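Local coordinates for cutinase-like protein (Cryptococcus sp., PDB 2CZQ), which probably hydrolyses carboxylic ester bonds as a cutinase-like enzyme of the alpha/beta hydrolase fold, at residues 8-13 with 77-82; 111-116 with 155-160; 133-138 with 161-166. All coordinates share one frame; numbering follows the deposited sequence. Where two conformers were deposited one is given.

Contact 1 (8-13 with 77-82)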
loop_
_atom_site.group_PDB
_atom_site.type_symbol
_atom_site.label_atom_id
_atom_site.label_comp_id
_atom_site.label_asym_id
_atom_site.label_seq_id
_atom_site.Cartn_x
_atom_site.Cartn_y
_atom_site.Cartn_z
ATOM N N GLN A 8 -16.495 8.513 5.917
ATOM C CA GLN A 8 -16.466 7.091 5.619
ATOM C C GLN A 8 -15.217 6.812 4.806
ATOM O O GLN A 8 -14.892 7.553 3.871
ATOM C CB GLN A 8 -17.701 6.662 4.832
ATOM C CG GLN A 8 -17.758 5.167 4.581
ATOM C CD GLN A 8 -19.019 4.764 3.858
ATOM O OE1 GLN A 8 -19.339 5.306 2.800
ATOM N NE2 GLN A 8 -19.744 3.814 4.424
ATOM N N TYR A 9 -14.517 5.744 5.160
ATOM C CA TYR A 9 -13.325 5.374 4.414
ATOM C C TYR A 9 -13.108 3.872 4.436
ATOM O O TYR A 9 -13.619 3.166 5.306
ATOM C CB TYR A 9 -12.087 6.116 4.949
ATOM C CG TYR A 9 -11.712 5.707 6.350
ATOM C CD1 TYR A 9 -12.269 6.351 7.453
ATOM C CD2 TYR A 9 -10.822 4.660 6.574
ATOM C CE1 TYR A 9 -11.944 5.968 8.743
ATOM C CE2 TYR A 9 -10.485 4.268 7.854
ATOM C CZ TYR A 9 -11.049 4.920 8.935
ATOM O OH TYR A 9 -10.717 4.504 10.199
ATOM N N VAL A 10 -12.337 3.400 3.464
ATOM C CA VAL A 10 -12.000 1.992 3.355
ATOM C C VAL A 10 -10.488 1.866 3.235
ATOM O O VAL A 10 -9.855 2.563 2.432
ATOM C CB VAL A 10 -12.672 1.326 2.136
ATOM C CG1 VAL A 10 -12.478 -0.179 2.175
ATOM C CG2 VAL A 10 -14.151 1.661 2.080
ATOM N N LEU A 11 -9.936 0.974 4.050
ATOM C CA LEU A 11 -8.538 0.581 3.971
ATOM C C LEU A 11 -8.510 -0.694 3.144
ATOM O O LEU A 11 -8.846 -1.773 3.632
ATOM C CB LEU A 11 -7.965 0.359 5.376
ATOM C CG LEU A 11 -8.191 1.504 6.375
ATOM C CD1 LEU A 11 -7.703 1.120 7.762
ATOM C CD2 LEU A 11 -7.519 2.793 5.913
ATOM N N ILE A 12 -8.182 -0.546 1.864
ATOM C CA ILE A 12 -8.124 -1.675 0.952
ATOM C C ILE A 12 -6.711 -2.216 1.029
ATOM O O ILE A 12 -5.760 -1.506 0.695
ATOM C CB ILE A 12 -8.455 -1.235 -0.497
ATOM C CG1 ILE A 12 -9.915 -0.774 -0.613
ATOM C CG2 ILE A 12 -8.139 -2.364 -1.493
ATOM C CD1 ILE A 12 -10.276 -0.155 -1.957
ATOM N N ASN A 13 -6.573 -3.458 1.479
ATOM C CA ASN A 13 -5.248 -4.046 1.617
ATOM C C ASN A 13 -5.122 -5.327 0.818
ATOM O O ASN A 13 -6.014 -6.185 0.846
ATOM C CB ASN A 13 -4.864 -4.251 3.091
ATOM C CG ASN A 13 -5.566 -5.436 3.730
ATOM O OD1 ASN A 13 -4.969 -6.504 3.898
ATOM N ND2 ASN A 13 -6.835 -5.260 4.088
ATOM N N VAL A 77 -16.725 8.886 -0.497
ATOM C CA VAL A 77 -15.909 7.928 0.240
ATOM C C VAL A 77 -14.418 8.158 -0.030
ATOM O O VAL A 77 -14.027 8.592 -1.121
ATOM C CB VAL A 77 -16.327 6.462 -0.073
ATOM C CG1 VAL A 77 -15.957 6.053 -1.497
ATOM C CG2 VAL A 77 -15.748 5.482 0.951
ATOM N N CYS A 78 -13.598 7.882 0.979
ATOM C CA CYS A 78 -12.147 7.962 0.858
ATOM C C CYS A 78 -11.517 6.585 0.946
ATOM O O CYS A 78 -12.034 5.700 1.628
ATOM C CB CYS A 78 -11.584 8.800 1.984
ATOM S SG CYS A 78 -12.226 10.478 2.054
ATOM N N TYR A 79 -10.370 6.429 0.294
ATOM C CA TYR A 79 -9.613 5.184 0.342
ATOM C C TYR A 79 -8.165 5.395 0.730
ATOM O O TYR A 79 -7.544 6.400 0.349
ATOM C CB TYR A 79 -9.612 4.507 -1.028
ATOM C CG TYR A 79 -10.983 4.168 -1.533
ATOM C CD1 TYR A 79 -11.698 3.112 -0.987
ATOM C CD2 TYR A 79 -11.574 4.912 -2.543
ATOM C CE1 TYR A 79 -12.963 2.798 -1.434
ATOM C CE2 TYR A 79 -12.850 4.608 -3.004
ATOM C CZ TYR A 79 -13.537 3.546 -2.440
ATOM O OH TYR A 79 -14.794 3.214 -2.880
ATOM N N ILE A 80 -7.626 4.415 1.450
ATOM C CA ILE A 80 -6.182 4.199 1.501
ATOM C C ILE A 80 -5.949 2.835 0.866
ATOM O O ILE A 80 -6.607 1.859 1.230
ATOM C CB ILE A 80 -5.641 4.194 2.950
ATOM C CG1 ILE A 80 -5.986 5.494 3.694
ATOM C CG2 ILE A 80 -4.130 3.910 2.961
ATOM C CD1 ILE A 80 -5.311 6.753 3.160
ATOM N N LEU A 81 -5.031 2.765 -0.095
ATOM C CA LEU A 81 -4.644 1.492 -0.696
ATOM C C LEU A 81 -3.341 1.017 -0.076
ATOM O O LEU A 81 -2.357 1.761 -0.060
ATOM C CB LEU A 81 -4.472 1.613 -2.213
ATOM C CG LEU A 81 -5.617 2.260 -2.993
ATOM C CD1 LEU A 81 -5.325 2.210 -4.485
ATOM C CD2 LEU A 81 -6.960 1.619 -2.671
ATOM N N GLN A 82 -3.347 -0.214 0.424
ATOM C CA GLN A 82 -2.201 -0.802 1.104
ATOM C C GLN A 82 -1.826 -2.080 0.390
ATOM O O GLN A 82 -2.698 -2.878 0.054
ATOM C CB GLN A 82 -2.562 -1.125 2.549
ATOM C CG GLN A 82 -3.027 0.077 3.354
ATOM C CD GLN A 82 -3.658 -0.301 4.679
ATOM O OE1 GLN A 82 -4.336 -1.323 4.779
ATOM N NE2 GLN A 82 -3.444 0.530 5.699
#

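Contact 2 (111-116 with 155-160)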
loop_
_atom_site.group_PDB
_atom_site.type_symbol
_atom_site.label_atom_id
_atom_site.label_comp_id
_atom_site.label_asym_id
_atom_site.label_seq_id
_atom_site.Cartn_x
_atom_site.Cartn_y
_atom_site.Cartn_z
ATOM N N VAL A 111 -1.552 5.931 -0.683
ATOM C CA VAL A 111 -1.123 4.595 -1.066
ATOM C C VAL A 111 0.069 4.251 -0.179
ATOM O O VAL A 111 1.028 5.028 -0.095
ATOM C CB VAL A 111 -0.714 4.539 -2.551
ATOM C CG1 VAL A 111 -0.233 3.145 -2.922
ATOM C CG2 VAL A 111 -1.873 4.958 -3.446
ATOM N N PHE A 112 -0.009 3.110 0.500
ATOM C CA PHE A 112 1.018 2.695 1.435
ATOM C C PHE A 112 1.491 1.304 1.054
ATOM O O PHE A 112 0.714 0.346 1.080
ATOM C CB PHE A 112 0.461 2.711 2.859
ATOM C CG PHE A 112 1.475 2.345 3.898
ATOM C CD1 PHE A 112 2.348 3.296 4.414
ATOM C CD2 PHE A 112 1.569 1.033 4.353
ATOM C CE1 PHE A 112 3.297 2.941 5.363
ATOM C CE2 PHE A 112 2.511 0.672 5.300
ATOM C CZ PHE A 112 3.373 1.624 5.807
ATOM N N LEU A 113 2.762 1.207 0.684
ATOM C CA LEU A 113 3.340 -0.035 0.178
ATOM C C LEU A 113 4.469 -0.497 1.073
ATOM O O LEU A 113 5.229 0.329 1.583
ATOM C CB LEU A 113 3.880 0.164 -1.243
ATOM C CG LEU A 113 2.921 0.796 -2.255
ATOM C CD1 LEU A 113 3.636 1.129 -3.545
ATOM C CD2 LEU A 113 1.721 -0.104 -2.520
ATOM N N ILE A 114 4.573 -1.811 1.265
ATOM C CA ILE A 114 5.698 -2.410 1.975
ATOM C C ILE A 114 6.245 -3.580 1.180
ATOM O O ILE A 114 5.489 -4.364 0.598
ATOM C CB ILE A 114 5.324 -2.865 3.415
ATOM C CG1 ILE A 114 3.946 -3.539 3.447
ATOM C CG2 ILE A 114 5.388 -1.689 4.377
ATOM C CD1 ILE A 114 3.651 -4.281 4.739
ATOM N N GLY A 115 7.568 -3.695 1.143
ATOM C CA GLY A 115 8.195 -4.801 0.438
ATOM C C GLY A 115 7.798 -4.878 -1.029
ATOM O O GLY A 115 7.454 -5.941 -1.543
ATOM N N ASN A 116 7.861 -3.738 -1.708
ATOM C CA ASN A 116 7.322 -3.592 -3.056
ATOM C C ASN A 116 8.248 -4.151 -4.135
ATOM O O ASN A 116 9.327 -3.604 -4.348
ATOM C CB ASN A 116 7.094 -2.099 -3.303
ATOM C CG ASN A 116 6.481 -1.803 -4.647
ATOM O OD1 ASN A 116 5.956 -2.689 -5.332
ATOM N ND2 ASN A 116 6.535 -0.532 -5.037
ATOM N N SER A 155 3.224 11.800 -4.852
ATOM C CA SER A 155 3.034 12.744 -3.752
ATOM C C SER A 155 2.091 12.254 -2.652
ATOM O O SER A 155 2.107 12.795 -1.547
ATOM C CB SER A 155 2.577 14.104 -4.273
ATOM O OG SER A 155 1.242 14.046 -4.730
ATOM N N LYS A 156 1.280 11.240 -2.943
ATOM C CA LYS A 156 0.411 10.669 -1.915
ATOM C C LYS A 156 0.689 9.180 -1.687
ATOM O O LYS A 156 -0.167 8.444 -1.207
ATOM C CB LYS A 156 -1.067 10.954 -2.200
ATOM C CG LYS A 156 -1.592 10.353 -3.480
ATOM C CD LYS A 156 -3.021 10.812 -3.716
ATOM C CE LYS A 156 -3.510 10.370 -5.081
ATOM N NZ LYS A 156 -4.946 10.718 -5.299
ATOM N N THR A 157 1.910 8.762 -2.009
ATOM C CA THR A 157 2.371 7.403 -1.780
ATOM C C THR A 157 3.502 7.404 -0.760
ATOM O O THR A 157 4.313 8.336 -0.701
ATOM C CB THR A 157 2.855 6.793 -3.112
ATOM O OG1 THR A 157 1.757 6.721 -4.029
ATOM C CG2 THR A 157 3.315 5.344 -2.946
ATOM N N LEU A 158 3.542 6.342 0.032
ATOM C CA LEU A 158 4.686 6.022 0.856
ATOM C C LEU A 158 5.057 4.594 0.512
ATOM O O LEU A 158 4.244 3.681 0.695
ATOM C CB LEU A 158 4.333 6.119 2.335
ATOM C CG LEU A 158 4.733 7.362 3.126
ATOM C CD1 LEU A 158 4.462 7.107 4.598
ATOM C CD2 LEU A 158 6.188 7.770 2.916
ATOM N N ASP A 159 6.256 4.418 -0.041
ATOM C CA ASP A 159 6.763 3.105 -0.418
ATOM C C ASP A 159 7.890 2.738 0.546
ATOM O O ASP A 159 9.017 3.240 0.446
ATOM C CB ASP A 159 7.227 3.097 -1.874
ATOM C CG ASP A 159 7.492 1.705 -2.394
ATOM O OD1 ASP A 159 7.391 0.741 -1.595
ATOM O OD2 ASP A 159 7.804 1.498 -3.590
ATOM N N VAL A 160 7.545 1.885 1.501
ATOM C CA VAL A 160 8.413 1.542 2.612
ATOM C C VAL A 160 9.175 0.268 2.288
ATOM O O VAL A 160 8.581 -0.793 2.064
ATOM C CB VAL A 160 7.599 1.380 3.913
ATOM C CG1 VAL A 160 8.514 1.103 5.097
ATOM C CG2 VAL A 160 6.728 2.608 4.169
HETATM O O HOH W 1 8.857 -1.274 -0.695
#

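Contact 3 (133-138 with 161-166)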
loop_
_atom_site.group_PDB
_atom_site.type_symbol
_atom_site.label_atom_id
_atom_site.label_comp_id
_atom_site.label_asym_id
_atom_site.label_seq_id
_atom_site.Cartn_x
_atom_site.Cartn_y
_atom_site.Cartn_z
ATOM N N THR A 133 15.985 7.583 4.319
ATOM C CA THR A 133 16.220 7.470 2.883
ATOM C C THR A 133 17.195 6.364 2.485
ATOM O O THR A 133 17.647 6.333 1.337
ATOM C CB THR A 133 16.720 8.812 2.322
ATOM O OG1 THR A 133 17.861 9.231 3.076
ATOM C CG2 THR A 133 15.687 9.915 2.530
ATOM N N THR A 134 17.514 5.446 3.397
ATOM C CA THR A 134 18.575 4.481 3.097
ATOM C C THR A 134 18.227 3.510 1.978
ATOM O O THR A 134 19.121 2.899 1.398
ATOM C CB THR A 134 19.035 3.693 4.338
ATOM O OG1 THR A 134 17.952 2.895 4.836
ATOM C CG2 THR A 134 19.439 4.628 5.484
ATOM N N THR A 135 16.936 3.363 1.681
ATOM C CA THR A 135 16.497 2.545 0.552
ATOM C C THR A 135 15.805 3.370 -0.523
ATOM O O THR A 135 15.068 2.824 -1.346
ATOM C CB THR A 135 15.560 1.422 1.004
ATOM O OG1 THR A 135 14.448 2.002 1.698
ATOM C CG2 THR A 135 16.248 0.496 2.001
ATOM N N ARG A 136 16.035 4.678 -0.546
ATOM C CA ARG A 136 15.398 5.478 -1.579
ATOM C C ARG A 136 15.900 5.121 -2.975
ATOM O O ARG A 136 15.117 5.074 -3.925
ATOM C CB ARG A 136 15.562 6.972 -1.324
ATOM C CG ARG A 136 14.876 7.822 -2.388
ATOM C CD ARG A 136 14.483 9.196 -1.935
ATOM N NE ARG A 136 13.501 9.145 -0.859
ATOM C CZ ARG A 136 13.057 10.214 -0.212
ATOM N NH1 ARG A 136 13.497 11.427 -0.539
ATOM N NH2 ARG A 136 12.171 10.073 0.765
ATOM N N ASN A 137 17.201 4.868 -3.089
ATOM C CA ASN A 137 17.849 4.712 -4.389
ATOM C C ASN A 137 18.215 3.277 -4.702
ATOM O O ASN A 137 19.356 2.960 -5.058
ATOM C CB ASN A 137 19.043 5.646 -4.496
ATOM C CG ASN A 137 18.668 7.054 -4.140
ATOM O OD1 ASN A 137 17.743 7.615 -4.729
ATOM N ND2 ASN A 137 19.334 7.618 -3.142
ATOM N N VAL A 138 17.215 2.415 -4.566
ATOM C CA VAL A 138 17.332 1.005 -4.904
ATOM C C VAL A 138 16.099 0.575 -5.689
ATOM O O VAL A 138 15.035 1.193 -5.589
ATOM C CB VAL A 138 17.521 0.104 -3.644
ATOM C CG1 VAL A 138 18.724 0.557 -2.826
ATOM C CG2 VAL A 138 16.261 0.066 -2.772
ATOM N N CYS A 161 10.496 0.387 2.253
ATOM C CA CYS A 161 11.362 -0.735 1.940
ATOM C C CYS A 161 12.398 -0.844 3.036
ATOM O O CYS A 161 13.226 0.053 3.209
ATOM C CB CYS A 161 12.044 -0.534 0.584
ATOM S SG CYS A 161 13.133 -1.902 0.134
ATOM N N ALA A 162 12.333 -1.931 3.799
ATOM C CA ALA A 162 13.302 -2.183 4.856
ATOM C C ALA A 162 14.676 -2.362 4.238
ATOM O O ALA A 162 14.817 -3.051 3.235
ATOM C CB ALA A 162 12.916 -3.427 5.639
ATOM N N TYR A 163 15.693 -1.749 4.835
ATOM C CA TYR A 163 17.045 -1.906 4.331
ATOM C C TYR A 163 17.375 -3.387 4.229
ATOM O O TYR A 163 17.237 -4.138 5.195
ATOM C CB TYR A 163 18.042 -1.200 5.240
ATOM C CG TYR A 163 19.448 -1.184 4.699
ATOM C CD1 TYR A 163 20.303 -2.274 4.882
ATOM C CD2 TYR A 163 19.923 -0.084 3.995
ATOM C CE1 TYR A 163 21.601 -2.261 4.387
ATOM C CE2 TYR A 163 21.225 -0.059 3.502
ATOM C CZ TYR A 163 22.057 -1.154 3.701
ATOM O OH TYR A 163 23.347 -1.153 3.218
ATOM N N GLY A 164 17.810 -3.808 3.051
ATOM C CA GLY A 164 18.181 -5.192 2.861
ATOM C C GLY A 164 17.052 -6.170 2.603
ATOM O O GLY A 164 17.304 -7.372 2.565
ATOM N N ASP A 165 15.824 -5.684 2.414
ATOM C CA ASP A 165 14.732 -6.534 1.940
ATOM C C ASP A 165 14.984 -6.805 0.457
ATOM O O ASP A 165 14.891 -5.895 -0.352
ATOM C CB ASP A 165 13.400 -5.804 2.159
ATOM C CG ASP A 165 12.223 -6.482 1.489
ATOM O OD1 ASP A 165 12.420 -7.431 0.695
ATOM O OD2 ASP A 165 11.052 -6.108 1.734
ATOM N N GLY A 166 15.315 -8.046 0.106
ATOM C CA GLY A 166 15.722 -8.368 -1.253
ATOM C C GLY A 166 14.661 -8.224 -2.331
ATOM O O GLY A 166 14.986 -8.269 -3.516
#

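Contact 1 (8-13 with 77-82)
Five main-chain hydrogen bonds join Gln8, Val10 and Ile12 to Cys78, Ile80 and Gln82, the regular pattern of two parallel strands. Cys78 N gives to Gln8 O and Val10 N to Cys78 O; Ile80 N then gives to Val10 O, Ile12 N to Ile80 O, and Gln82 N to Ile12 O, this last the shortest at 2.8 Å. CA-H...O contacts run between them, such as Tyr9 CA to Cys78 O at 3.1 Å. The two strand axes approach to 4.7 Å at an angle of 18°.

Apolar packing differs on the two faces. Beside helix 57-73, Tyr79 CD1 lies 3.7 Å from Val10 CB and equally far from Ile12 CD1, both meeting the ring obliquely. Ile12, whose chi2 of 172° extends CD1 away from the backbone, also brings that methyl to 3.8 Å from Leu81 CD2, the two side chains lying side by side. On the other face, where Tyr9 and Leu11 touch helix 28-37, Leu11 CD2 rests against CB and CG1 of Ile80, again with the side chains pointing the same way, and CB of Tyr9 faces CB of Cys78 at 4.0 Å.

Polar side chains find their partners beyond the pair. Gln82 lays OE1 3.4 Å from Asn13 CB, a packing contact, while its NE2 bonds to Asn31 OD1; Asn13 in turn bonds through ND2 to Asn45 OD1, and Tyr9 OH is hydrogen-bonded to Leu38 O. A disulfide ties Cys78 to Cys6, just ahead of the first strand. Strands 9-14 and 78-84 are neighbours inside the parallel sheet, with helices on both faces: the three-layer core of the alpha/beta hydrolase fold.

Contact 2 (111-116 with 155-160)
Asn116 and Asp159 meet through their side chains where strands 108-114 and 157-160 end. Both hold CG anti to the backbone N (chi1 -178° and -168°), and the two side chains cross at about a right angle. Asn116 ND2 donates to Asp159 OD2 at 2.8 Å in a nearly straight bond; the acceptor lies in the amide plane, whereas the donor stands above the carboxylate plane. The other oxygen, Asp159 OD1, packs 3.6 Å from Leu113 CB and takes a bond from a water 2.6 Å away. That water also donates to Val160 O and accepts from Asn116 N. On the face of Leu113 and Asp159, the side chains of Val111 and Thr157 also lie side by side, with Thr157 OG1 bonding onward to Trp153 O.

On the opposite face of the sheet, Phe112 holds CG anti to the backbone N (chi1 -178°), and its ring leans toward the neighbouring strand, where its CE1 lies 3.6 Å from Val160 CG2 and its CD1 near Leu158 CB, both oblique to the ring. Ile114 CG2 and Val160 CB pack side by side at 3.8 Å.

Main-chain hydrogen bonds of the parallel pair, from Val111 N to Lys156 O through Gly115 N to Val160 O, complete the join. With the amide on one carboxylate oxygen and the water on the other, the buried charge of Asp159 is probably eased, and the loop that begins at Gly115 and Asn116 is tied to the adjoining strand.

Contact 3 (133-138 with 161-166)
Thr135 OG1 donates to Cys161 O over 2.8 Å, the one hydrogen bond between segments 133-138 and 161-166. The hydroxyl approaches at a C=O...donor angle of 137° and is tilted 18° from the carbonyl plane. Thr135 holds OG1 between its backbone N and carbonyl carbon (chi1 57°), which leaves CG2 anti to the carbonyl carbon; that methyl lies 3.4 Å from Tyr163 CA and also close to Cys161 O. The residue therefore presses on the 161-166 backbone with both branches, one polar and one apolar, while Cys161 CB lies 3.7 Å from Thr135 OG1.

Further out, Thr134 crosses the Tyr163 side chain at about a right angle. Its OG1 sits at the ring edge, near the ring plane and 3.7 Å from Tyr163 CD2; its hydrogen bond is with Asp128 OD2, and it only packs against the tyrosine. The Tyr163 ring also stacks with His172.

Each loop is shaped by a beta turn. A type I turn from Thr133 to Arg136 is closed by Arg136 N to Thr133 O at 3.0 Å; a type II turn from Ala162 to Asp165 is closed by Asp165 N to Ala162 O at 2.9 Å, with Gly164 at positive phi. Asp165 OD2 is hydrogen-bonded to both His180 ND1 and Tyr183 OH, the former consistent with a Ser-His-Asp triad completed by Ser85.

The 161-166 loop leaves strand 157-160 toward helix 178-181, with a disulfide from Cys161 to Cys168 along the way; the 133-138 loop lies between strand 126-127 and helix 143-146. Cys161 keeps a backbone hydrogen bond with Val127 of strand 126-127, the edge strand beside 157-160.

Contacts 1 and 2 belong to one parallel sheet: strands 78-84 and 108-114 are adjacent in it, and Leu81 O lies 2.8 Å from Phe112 N, a probable hydrogen bond that joins them. Their centres are about 14 Å apart, and contact 1 closes along the chain before contact 2 opens. Contact 3 lies in the loops beyond the strand ends, its centre about 12 Å from that of contact 2 and about 26 Å from that of contact 1. The segments of contacts 2 and 3 alternate in sequence, and Gly115 CA packs against Asp165 OD2. The sheet thus leads from its core to loops carrying a probable catalytic residue.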